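Local coordinates for protein syncytin-1 (Homo sapiens, PDB 5HA6) that is an endogenous retroviral envelope glycoprotein whose trimeric fusion subunit probably drives the merging of cell membranes, at residues A[51-55]-A[89-93]. The protein carries 1 engineered substitution. Numbering follows the deposited sequence.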
loop_
_atom_site.group_PDB
_atom_site.type_symbol
_atom_site.label_atom_id
_atom_site.label_comp_id
_atom_site.label_asym_id
_atom_site.label_seq_id
_atom_site.Cartn_x
_atom_site.Cartn_y
_atom_site.Cartn_z
ATOM N N GLN A 51 2.968 -1.396 -4.183
ATOM C CA GLN A 51 4.000 -2.465 -4.142
ATOM C C GLN A 51 5.296 -2.109 -4.854
ATOM O O GLN A 51 6.392 -2.403 -4.340
ATOM C CB GLN A 51 3.486 -3.777 -4.731
ATOM C CG GLN A 51 4.451 -4.957 -4.533
ATOM C CD GLN A 51 4.574 -5.313 -3.067
ATOM O OE1 GLN A 51 3.569 -5.638 -2.432
ATOM N NE2 GLN A 51 5.785 -5.197 -2.501
ATOM N N ASP A 52 5.190 -1.448 -6.009
ATOM C CA ASP A 52 6.361 -0.997 -6.701
ATOM C C ASP A 52 7.160 -0.062 -5.804
ATOM O O ASP A 52 8.393 -0.138 -5.786
ATOM C CB ASP A 52 6.000 -0.277 -8.022
ATOM C CG ASP A 52 5.573 -1.234 -9.118
ATOM O OD1 ASP A 52 4.889 -0.786 -10.044
ATOM O OD2 ASP A 52 5.882 -2.437 -9.030
ATOM N N GLN A 53 6.492 0.874 -5.113
ATOM C CA GLN A 53 7.246 1.773 -4.225
ATOM C C GLN A 53 7.877 1.071 -3.032
ATOM O O GLN A 53 9.029 1.387 -2.678
ATOM C CB GLN A 53 6.354 2.917 -3.734
ATOM C CG GLN A 53 5.925 3.863 -4.887
ATOM C CD GLN A 53 4.777 4.728 -4.458
ATOM O OE1 GLN A 53 3.627 4.278 -4.410
ATOM N NE2 GLN A 53 5.077 5.950 -4.080
ATOM N N LEU A 54 7.173 0.143 -2.389
ATOM C CA LEU A 54 7.865 -0.710 -1.405
ATOM C C LEU A 54 9.113 -1.426 -1.936
ATOM O O LEU A 54 10.180 -1.400 -1.285
ATOM C CB LEU A 54 6.929 -1.777 -0.883
ATOM C CG LEU A 54 5.996 -1.237 0.157
ATOM C CD1 LEU A 54 4.840 -2.230 0.334
ATOM C CD2 LEU A 54 6.804 -1.092 1.469
ATOM N N ASN A 55 8.991 -2.059 -3.105
ATOM C CA ASN A 55 10.154 -2.693 -3.725
ATOM C C ASN A 55 11.277 -1.674 -3.946
ATOM O O ASN A 55 12.450 -1.968 -3.704
ATOM C CB ASN A 55 9.799 -3.339 -5.069
ATOM C CG ASN A 55 8.723 -4.427 -4.950
ATOM O OD1 ASN A 55 8.519 -5.018 -3.892
ATOM N ND2 ASN A 55 8.017 -4.678 -6.052
ATOM N N TYR A 89 13.647 -7.687 6.616
ATOM C CA TYR A 89 12.508 -7.272 5.816
ATOM C C TYR A 89 11.914 -8.497 5.156
ATOM O O TYR A 89 12.632 -9.268 4.517
ATOM C CB TYR A 89 12.890 -6.267 4.730
ATOM C CG TYR A 89 11.737 -5.900 3.787
ATOM C CD1 TYR A 89 10.535 -5.457 4.289
ATOM C CD2 TYR A 89 11.880 -5.976 2.402
ATOM C CE1 TYR A 89 9.480 -5.087 3.448
ATOM C CE2 TYR A 89 10.855 -5.606 1.562
ATOM C CZ TYR A 89 9.655 -5.167 2.072
ATOM O OH TYR A 89 8.621 -4.809 1.202
ATOM N N VAL A 90 10.604 -8.652 5.248
ATOM C CA VAL A 90 9.967 -9.768 4.564
ATOM C C VAL A 90 9.182 -9.218 3.386
ATOM O O VAL A 90 8.135 -8.629 3.562
ATOM C CB VAL A 90 9.055 -10.533 5.468
ATOM C CG1 VAL A 90 8.476 -11.723 4.731
ATOM C CG2 VAL A 90 9.793 -10.959 6.721
ATOM N N ASN A 91 9.708 -9.439 2.199
ATOM C CA ASN A 91 9.086 -8.943 0.964
ATOM C C ASN A 91 7.942 -9.835 0.566
ATOM O O ASN A 91 8.085 -11.039 0.452
ATOM C CB ASN A 91 10.103 -8.910 -0.185
ATOM C CG ASN A 91 9.417 -8.835 -1.563
ATOM O OD1 ASN A 91 8.646 -7.922 -1.814
ATOM N ND2 ASN A 91 9.764 -9.747 -2.451
ATOM N N GLN A 92 6.792 -9.250 0.368
ATOM C CA GLN A 92 5.626 -9.996 0.022
ATOM C C GLN A 92 4.981 -9.497 -1.274
ATOM O O GLN A 92 3.756 -9.613 -1.464
ATOM C CB GLN A 92 4.660 -9.947 1.186
ATOM C CG GLN A 92 5.214 -10.706 2.410
ATOM C CD GLN A 92 4.220 -10.804 3.516
ATOM O OE1 GLN A 92 3.751 -9.787 4.033
ATOM N NE2 GLN A 92 3.875 -12.026 3.889
ATOM N N SER A 93 5.814 -9.050 -2.206
ATOM C CA SER A 93 5.309 -8.585 -3.500
ATOM C C SER A 93 4.511 -9.671 -4.211
ATOM O O SER A 93 3.542 -9.369 -4.901
ATOM C CB SER A 93 6.441 -8.154 -4.417
ATOM O OG SER A 93 7.375 -9.237 -4.537
HETATM O O HOH W 1 9.053 -5.469 -1.303
#
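Tyr89 reaches from the extended chain to Leu54 and, through one water, to Asn55 on the long helix. Its CB is directed toward that helix. CG lies anti to the backbone N (chi1 175°), which sends the ring across. Over the centre of one ring face sits the backbone N of Asn91, 4.0 Å above the plane. At the tip, OH meets CB of Leu54 at 4.1 Å and is equally near CD2; the two side chains cross at about a right angle. The same OH donates to a water, whose O lies 2.6 Å away, at the ring edge and in its plane. The water donates to OD1 of Asn55, 2.7 Å from its O. Its bond to OD1 of Asn91, 2.5 Å from the water O, is unusually short and its detail doubtful. The amide planes of Asn55 and Asn91 stand 79° apart, and the water bridges their OD1 atoms.

OD1 of Asn91 has a second partner: it accepts from the backbone N of Ser93 at 3.1 Å, forming an Asx turn. This donor comes from above the carbonyl plane. ND2 of Asn91 completes the pairing, donating to OG of Ser93 close to the amide plane. Ser93 packs on the helix: its CA lies 3.4 Å from CD of Gln51, whose chain bends at chi2 (67°) to lay its end there.

Here the returning chain, with Gln92 as N-cap, starts helix 93-115 alongside helix 25-71. Val90 N is hydrogen-bonded to OG of Ser56 of the second subunit, and Leu54 packs on Leu54 of the third. The returning chain lies between helix 25-71 of its own chain and that of the second subunit, where Tyr89 and Asn91 pack on Gln53, consistent with the hairpin of class I fusion proteins.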